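Local coordinates for GNA33 (PDB 2G5D), which probably cleaves peptidoglycan strands between N-acetylmuramic acid and N-acetylglucosamine as a lytic transglycosylase, leaving a 1,6-anhydro bond on the muramic acid, at residues 273-276 with 280-283; 358-363 with 387-392. All blocks are in the same frame, centred on the assembly; numbering follows the deposited sequence.

Interaction 1 of 2, residues 273-276 with 280-283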
ATOM      1  N   ARG A 273       6.431 -18.554   6.723  1.00 35.48           N
ATOM      2  CA  ARG A 273       5.806 -19.430   7.713  1.00 36.26           C
ATOM      3  C   ARG A 273       5.787 -20.867   7.222  1.00 36.50           C
ATOM      4  O   ARG A 273       5.867 -21.795   8.027  1.00 36.84           O
ATOM      5  CB  ARG A 273       4.386 -18.971   8.069  1.00 36.06           C
ATOM      6  CG  ARG A 273       4.322 -17.673   8.866  1.00 36.54           C
ATOM      7  CD  ARG A 273       2.902 -17.342   9.345  1.00 37.28           C
ATOM      8  NE  ARG A 273       2.676 -15.898   9.319  1.00 39.30           N
ATOM      9  CZ  ARG A 273       1.916 -15.264   8.426  1.00 40.50           C
ATOM     10  NH1 ARG A 273       1.254 -15.941   7.489  1.00 40.62           N
ATOM     11  NH2 ARG A 273       1.803 -13.941   8.479  1.00 41.66           N
ATOM     12  N   TYR A 274       5.680 -21.052   5.905  1.00 36.83           N
ATOM     13  CA  TYR A 274       5.767 -22.385   5.310  1.00 37.30           C
ATOM     14  C   TYR A 274       7.151 -23.014   5.524  1.00 37.52           C
ATOM     15  O   TYR A 274       7.258 -24.169   5.943  1.00 38.27           O
ATOM     16  CB  TYR A 274       5.416 -22.359   3.818  1.00 37.12           C
ATOM     17  CG  TYR A 274       5.642 -23.692   3.130  1.00 37.10           C
ATOM     18  CD1 TYR A 274       4.699 -24.715   3.235  1.00 36.96           C
ATOM     19  CD2 TYR A 274       6.807 -23.939   2.391  1.00 36.29           C
ATOM     20  CE1 TYR A 274       4.900 -25.953   2.617  1.00 37.28           C
ATOM     21  CE2 TYR A 274       7.017 -25.173   1.768  1.00 36.61           C
ATOM     22  CZ  TYR A 274       6.054 -26.175   1.887  1.00 36.96           C
ATOM     23  OH  TYR A 274       6.238 -27.400   1.280  1.00 37.13           O
ATOM     24  N   MET A 275       8.200 -22.247   5.234  1.00 37.64           N
ATOM     25  CA  MET A 275       9.579 -22.709   5.354  1.00 37.50           C
ATOM     26  C   MET A 275      10.004 -23.055   6.781  1.00 38.01           C
ATOM     27  O   MET A 275      10.834 -23.942   6.978  1.00 37.90           O
ATOM     28  CB  MET A 275      10.526 -21.655   4.787  1.00 37.49           C
ATOM     29  CG  MET A 275      10.521 -21.573   3.270  1.00 36.83           C
ATOM     30  SD  MET A 275      11.577 -20.251   2.701  1.00 37.14           S
ATOM     31  CE  MET A 275      13.178 -21.036   2.745  1.00 35.32           C
ATOM     32  N   ALA A 276       9.427 -22.356   7.760  1.00 38.46           N
ATOM     33  CA  ALA A 276       9.805 -22.477   9.170  1.00 38.46           C
ATOM     34  C   ALA A 276       9.416 -23.819   9.785  1.00 39.20           C
ATOM     35  O   ALA A 276      10.187 -24.408  10.557  1.00 38.96           O
ATOM     36  CB  ALA A 276       9.214 -21.339   9.970  1.00 38.36           C
ATOM     37  N   TYR A 280      12.908 -25.586   6.691  1.00 35.78           N
ATOM     38  CA  TYR A 280      14.040 -25.205   5.853  1.00 35.37           C
ATOM     39  C   TYR A 280      14.860 -24.062   6.432  1.00 35.72           C
ATOM     40  O   TYR A 280      16.086 -24.081   6.377  1.00 35.64           O
ATOM     41  CB  TYR A 280      13.547 -24.851   4.446  1.00 34.74           C
ATOM     42  CG  TYR A 280      12.692 -25.931   3.817  1.00 33.97           C
ATOM     43  CD1 TYR A 280      11.509 -25.610   3.141  1.00 32.51           C
ATOM     44  CD2 TYR A 280      13.063 -27.282   3.907  1.00 32.58           C
ATOM     45  CE1 TYR A 280      10.722 -26.606   2.565  1.00 31.71           C
ATOM     46  CE2 TYR A 280      12.282 -28.281   3.345  1.00 32.01           C
ATOM     47  CZ  TYR A 280      11.119 -27.940   2.678  1.00 32.23           C
ATOM     48  OH  TYR A 280      10.354 -28.930   2.130  1.00 32.14           O
ATOM     49  N   LEU A 281      14.169 -23.063   6.968  1.00 36.22           N
ATOM     50  CA  LEU A 281      14.805 -21.975   7.703  1.00 36.54           C
ATOM     51  C   LEU A 281      14.115 -21.801   9.047  1.00 36.91           C
ATOM     52  O   LEU A 281      12.999 -22.285   9.239  1.00 37.15           O
ATOM     53  CB  LEU A 281      14.715 -20.664   6.918  1.00 36.19           C
ATOM     54  CG  LEU A 281      15.654 -20.411   5.742  1.00 36.18           C
ATOM     55  CD1 LEU A 281      15.347 -19.047   5.147  1.00 37.06           C
ATOM     56  CD2 LEU A 281      17.122 -20.496   6.157  1.00 37.07           C
ATOM     57  N   LYS A 282      14.785 -21.117   9.972  1.00 37.20           N
ATOM     58  CA  LYS A 282      14.144 -20.640  11.195  1.00 37.50           C
ATOM     59  C   LYS A 282      13.414 -19.326  10.870  1.00 37.85           C
ATOM     60  O   LYS A 282      13.857 -18.566   9.998  1.00 37.89           O
ATOM     61  CB  LYS A 282      15.176 -20.449  12.307  1.00 37.29           C
ATOM     62  CG  LYS A 282      15.938 -21.720  12.656  1.00 37.34           C
ATOM     63  CD  LYS A 282      16.590 -21.653  14.029  1.00 37.73           C
ATOM     64  CE  LYS A 282      17.107 -23.025  14.448  1.00 37.67           C
ATOM     65  NZ  LYS A 282      17.621 -23.037  15.849  1.00 38.99           N
ATOM     66  N   LEU A 283      12.299 -19.068  11.554  1.00 38.11           N
ATOM     67  CA  LEU A 283      11.458 -17.887  11.272  1.00 38.49           C
ATOM     68  C   LEU A 283      12.111 -16.569  11.722  1.00 38.78           C
ATOM     69  O   LEU A 283      11.430 -15.576  11.986  1.00 39.18           O
ATOM     70  CB  LEU A 283      10.062 -18.055  11.898  1.00 38.40           C
ATOM     71  CG  LEU A 283       8.911 -17.143  11.443  1.00 38.41           C
ATOM     72  CD1 LEU A 283       8.171 -17.735  10.253  1.00 38.28           C
ATOM     73  CD2 LEU A 283       7.944 -16.881  12.598  1.00 38.02           C
TER
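Tyr-280 folds back against the last turn of helix 271-276, and its side chain runs outward past Met-275 to Tyr-274. CB sits 3.8 Å from the carbonyl O of Met-275 and close to the methyl CE of the same residue. Further out, CD1 meets the CA of Met-275 at 4.1 Å and brushes its CG, the two side chains crossing at about a right angle. CE1 then reaches CE2 of Tyr-274 at 4.1 Å, an atom that comes in at the edge of the Tyr-280 ring. At the tip, the OH bonds to OE2 of Glu-304, which also takes the OH of Tyr-274, so one carboxylate oxygen ties the ends of both phenols.

The backbone holds this return. Met-275 O receives the N-H of Tyr-280 at 2.7 Å, noticeably bent (131° at the hydrogen), and a weak, straighter bond from Leu-281 N. Beyond it the loop passes close to the helix, with Ala-276 CA only 3.2 Å from Leu-281 O in a nearly linear CA-H...O contact.

The Met-275 and Leu-281 side chains extend alongside each other in a common direction; a bend at chi3 (82°) brings Met-275 CE to 3.8 Å from Leu-281 CD1. Leu-283, with CG anti to its backbone N (chi1 -164°), lays CD1 against Ala-276 CB at 3.8 Å and near the backbone of Arg-273.

The bond from Tyr-280 N to the carbonyl five residues earlier is the 6→1 bond of a Schellman motif, and this helix C-terminus is consistent with one, the Met-275 and Tyr-280 side chains packing across it.

Interaction 2 of 2, residues 358-363 with 387-392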
ATOM      1  N   ALA A 358       8.776   5.653  17.296  1.00 29.52           N
ATOM      2  CA  ALA A 358      10.223   5.491  17.391  1.00 29.94           C
ATOM      3  C   ALA A 358      10.802   5.090  16.035  1.00 30.28           C
ATOM      4  O   ALA A 358      10.215   4.274  15.319  1.00 29.52           O
ATOM      5  CB  ALA A 358      10.573   4.470  18.448  1.00 30.23           C
ATOM      6  N   HIS A 359      11.936   5.692  15.684  1.00 30.99           N
ATOM      7  CA  HIS A 359      12.699   5.307  14.500  1.00 32.36           C
ATOM      8  C   HIS A 359      13.082   3.816  14.557  1.00 33.19           C
ATOM      9  O   HIS A 359      13.654   3.378  15.547  1.00 33.96           O
ATOM     10  CB  HIS A 359      13.933   6.196  14.354  1.00 31.64           C
ATOM     11  CG  HIS A 359      14.622   6.058  13.031  1.00 32.99           C
ATOM     12  ND1 HIS A 359      15.410   4.973  12.707  1.00 32.21           N
ATOM     13  CD2 HIS A 359      14.644   6.876  11.951  1.00 31.84           C
ATOM     14  CE1 HIS A 359      15.879   5.124  11.483  1.00 31.92           C
ATOM     15  NE2 HIS A 359      15.432   6.272  11.004  1.00 32.76           N
ATOM     16  N   PRO A 360      12.736   3.033  13.508  1.00 34.73           N
ATOM     17  CA  PRO A 360      12.934   1.567  13.472  1.00 35.54           C
ATOM     18  C   PRO A 360      14.364   1.046  13.648  1.00 36.78           C
ATOM     19  O   PRO A 360      14.534  -0.141  13.949  1.00 36.97           O
ATOM     20  CB  PRO A 360      12.381   1.159  12.095  1.00 35.56           C
ATOM     21  CG  PRO A 360      12.368   2.391  11.301  1.00 35.45           C
ATOM     22  CD  PRO A 360      12.080   3.503  12.275  1.00 34.18           C
ATOM     23  N   VAL A 361      15.376   1.895  13.465  1.00 37.70           N
ATOM     24  CA  VAL A 361      16.756   1.481  13.741  1.00 38.25           C
ATOM     25  C   VAL A 361      17.392   2.267  14.895  1.00 38.85           C
ATOM     26  O   VAL A 361      17.919   1.659  15.836  1.00 39.13           O
ATOM     27  CB  VAL A 361      17.672   1.446  12.457  1.00 38.68           C
ATOM     28  CG1 VAL A 361      16.962   0.758  11.280  1.00 38.10           C
ATOM     29  CG2 VAL A 361      18.145   2.841  12.042  1.00 38.98           C
ATOM     30  N   THR A 362      17.328   3.599  14.850  1.00 39.40           N
ATOM     31  CA  THR A 362      17.910   4.441  15.922  1.00 40.04           C
ATOM     32  C   THR A 362      17.112   4.427  17.232  1.00 40.63           C
ATOM     33  O   THR A 362      17.629   4.825  18.289  1.00 40.78           O
ATOM     34  CB  THR A 362      18.148   5.920  15.484  1.00 39.92           C
ATOM     35  OG1 THR A 362      16.892   6.608  15.337  1.00 39.52           O
ATOM     36  CG2 THR A 362      18.951   5.986  14.191  1.00 39.53           C
ATOM     37  N   ARG A 363      15.856   3.974  17.151  1.00 41.23           N
ATOM     38  CA  ARG A 363      14.939   3.899  18.300  1.00 41.47           C
ATOM     39  C   ARG A 363      14.659   5.267  18.931  1.00 40.94           C
ATOM     40  O   ARG A 363      13.830   5.371  19.840  1.00 41.51           O
ATOM     41  CB  ARG A 363      15.417   2.864  19.352  1.00 42.10           C
ATOM     42  CG  ARG A 363      15.117   1.387  18.993  1.00 44.57           C
ATOM     43  CD  ARG A 363      13.614   1.075  19.121  1.00 49.24           C
ATOM     44  NE  ARG A 363      13.157  -0.048  18.291  1.00 50.76           N
ATOM     45  CZ  ARG A 363      12.435   0.084  17.181  1.00 52.66           C
ATOM     46  NH1 ARG A 363      12.090   1.294  16.747  1.00 53.73           N
ATOM     47  NH2 ARG A 363      12.055  -0.993  16.495  1.00 52.87           N
ATOM     48  N   TYR A 387       3.928   2.810   7.704  1.00 27.83           N
ATOM     49  CA  TYR A 387       4.712   3.984   7.405  1.00 28.51           C
ATOM     50  C   TYR A 387       5.468   3.744   6.099  1.00 28.40           C
ATOM     51  O   TYR A 387       6.239   2.793   6.006  1.00 28.92           O
ATOM     52  CB  TYR A 387       5.663   4.235   8.593  1.00 29.39           C
ATOM     53  CG  TYR A 387       6.442   5.507   8.488  1.00 30.93           C
ATOM     54  CD1 TYR A 387       5.958   6.687   9.029  1.00 33.34           C
ATOM     55  CD2 TYR A 387       7.665   5.538   7.838  1.00 32.51           C
ATOM     56  CE1 TYR A 387       6.675   7.884   8.910  1.00 33.57           C
ATOM     57  CE2 TYR A 387       8.388   6.723   7.717  1.00 33.70           C
ATOM     58  CZ  TYR A 387       7.885   7.883   8.249  1.00 31.36           C
ATOM     59  OH  TYR A 387       8.609   9.036   8.149  1.00 32.11           O
ATOM     60  N   PHE A 388       5.204   4.559   5.066  1.00 28.39           N
ATOM     61  CA  PHE A 388       5.847   4.339   3.779  1.00 27.85           C
ATOM     62  C   PHE A 388       7.248   4.951   3.752  1.00 28.34           C
ATOM     63  O   PHE A 388       7.416   6.164   3.858  1.00 28.06           O
ATOM     64  CB  PHE A 388       4.987   4.826   2.590  1.00 27.90           C
ATOM     65  CG  PHE A 388       5.634   4.584   1.252  1.00 28.03           C
ATOM     66  CD1 PHE A 388       5.891   3.283   0.813  1.00 26.76           C
ATOM     67  CD2 PHE A 388       6.025   5.648   0.452  1.00 28.63           C
ATOM     68  CE1 PHE A 388       6.516   3.047  -0.385  1.00 26.27           C
ATOM     69  CE2 PHE A 388       6.640   5.419  -0.755  1.00 27.91           C
ATOM     70  CZ  PHE A 388       6.880   4.115  -1.182  1.00 28.16           C
ATOM     71  N   TRP A 389       8.258   4.092   3.619  1.00 28.15           N
ATOM     72  CA  TRP A 389       9.641   4.538   3.691  1.00 28.59           C
ATOM     73  C   TRP A 389      10.265   5.032   2.385  1.00 28.40           C
ATOM     74  O   TRP A 389      11.290   5.701   2.421  1.00 28.00           O
ATOM     75  CB  TRP A 389      10.520   3.478   4.361  1.00 29.21           C
ATOM     76  CG  TRP A 389      10.425   3.522   5.855  1.00 29.92           C
ATOM     77  CD1 TRP A 389       9.754   2.647   6.674  1.00 31.47           C
ATOM     78  CD2 TRP A 389      11.025   4.495   6.720  1.00 30.97           C
ATOM     79  NE1 TRP A 389       9.910   3.015   7.996  1.00 30.95           N
ATOM     80  CE2 TRP A 389      10.697   4.137   8.051  1.00 30.87           C
ATOM     81  CE3 TRP A 389      11.820   5.632   6.502  1.00 30.77           C
ATOM     82  CZ2 TRP A 389      11.114   4.894   9.159  1.00 31.34           C
ATOM     83  CZ3 TRP A 389      12.257   6.374   7.618  1.00 31.79           C
ATOM     84  CH2 TRP A 389      11.897   6.000   8.919  1.00 30.53           C
ATOM     85  N   GLY A 390       9.627   4.766   1.246  1.00 28.25           N
ATOM     86  CA  GLY A 390      10.173   5.165  -0.040  1.00 28.17           C
ATOM     87  C   GLY A 390      10.697   3.966  -0.803  1.00 28.43           C
ATOM     88  O   GLY A 390      10.367   2.821  -0.484  1.00 27.16           O
ATOM     89  N   TYR A 391      11.543   4.243  -1.790  1.00 29.80           N
ATOM     90  CA  TYR A 391      12.025   3.221  -2.701  1.00 31.17           C
ATOM     91  C   TYR A 391      13.484   2.865  -2.419  1.00 31.44           C
ATOM     92  O   TYR A 391      14.244   3.692  -1.922  1.00 31.76           O
ATOM     93  CB  TYR A 391      11.807   3.666  -4.159  1.00 32.65           C
ATOM     94  CG  TYR A 391      13.011   4.293  -4.874  1.00 34.79           C
ATOM     95  CD1 TYR A 391      13.139   5.687  -5.009  1.00 37.10           C
ATOM     96  CD2 TYR A 391      13.988   3.491  -5.453  1.00 36.32           C
ATOM     97  CE1 TYR A 391      14.236   6.253  -5.690  1.00 37.08           C
ATOM     98  CE2 TYR A 391      15.085   4.035  -6.128  1.00 37.21           C
ATOM     99  CZ  TYR A 391      15.206   5.415  -6.246  1.00 37.08           C
ATOM    100  OH  TYR A 391      16.307   5.924  -6.929  1.00 37.81           O
ATOM    101  N   GLY A 392      13.864   1.626  -2.728  1.00 31.28           N
ATOM    102  CA  GLY A 392      15.254   1.217  -2.642  1.00 31.70           C
ATOM    103  C   GLY A 392      15.611   0.397  -1.419  1.00 31.86           C
ATOM    104  O   GLY A 392      14.762   0.144  -0.555  1.00 31.51           O
TER
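The turn carrying His-359 and Pro-360 and the strand carrying Trp-389 keep their backbones well apart: the nearest CA atoms, those of Pro-360 and Tyr-387, are 10.5 Å from each other, and side chains alone close the gap. Segment 358-363 leaves the end of strand 352-358 and curls tightly, Arg-363 N bonding back to His-359 O at 2.8 Å, whereas 387-391 runs as a strand that kinks at Trp-389 and Gly-390.

Trp-389 reaches across with the CZ2-CH2 side of its six-membered ring. CZ2 lies 3.5 Å from CG of Pro-360 and equally near CD, while CH2 comes to 4.1 Å from NE2 of His-359. The proline and indole side chains arrive from opposite directions, with Pro-360 CG oblique to the indole plane. With His-359 the indole makes an offset edge-to-face pair, its edge directed at the imidazole face; the centroids are 5.7 Å apart and the planes inclined at 65°.

Neighbouring groups fix both rings. ND1 of His-359 accepts the backbone N-H groups of Val-361 and Thr-362, each at 3.2 Å and each tilted out of the ring plane, which fixes the rotation of an imidazole carried anti to the backbone N (chi1 -168°). Tyr-387 CE2 stands 3.4 Å above the middle of one indole face.

Gln-402, just after helix 393-401, touches Pro-360 and accepts the indole N-H through OE1. Leu-398 of that helix packs on both His-359 and Trp-389, and Trp-389 joins Tyr-121 by backbone bonding, so the turn, helix 393-401, strand 384-391 and its parallel partner 116-129 converge here.

In the fold
The two contacts lie in different parts of the chain, 25 Å apart between centres and about 15 Å between nearest atoms, and do not touch. Interaction 1, in the MltA-specific insert, is a surface contact between neighbours in sequence: the end of a helix and the loop that leaves it, backed by helices 288-297 and 302-306. Interaction 2, in the 3D domain, is buried, smaller in area, and bridges chain pieces more than twenty residues apart, with strands between them. Their chemistry differs accordingly. Main-chain bonding closes the local return in 273-276 with 280-283, whereas 358-363 meets 387-392 through ring and proline packing, with its hydrogen bonding supplied within the turn and by surrounding elements.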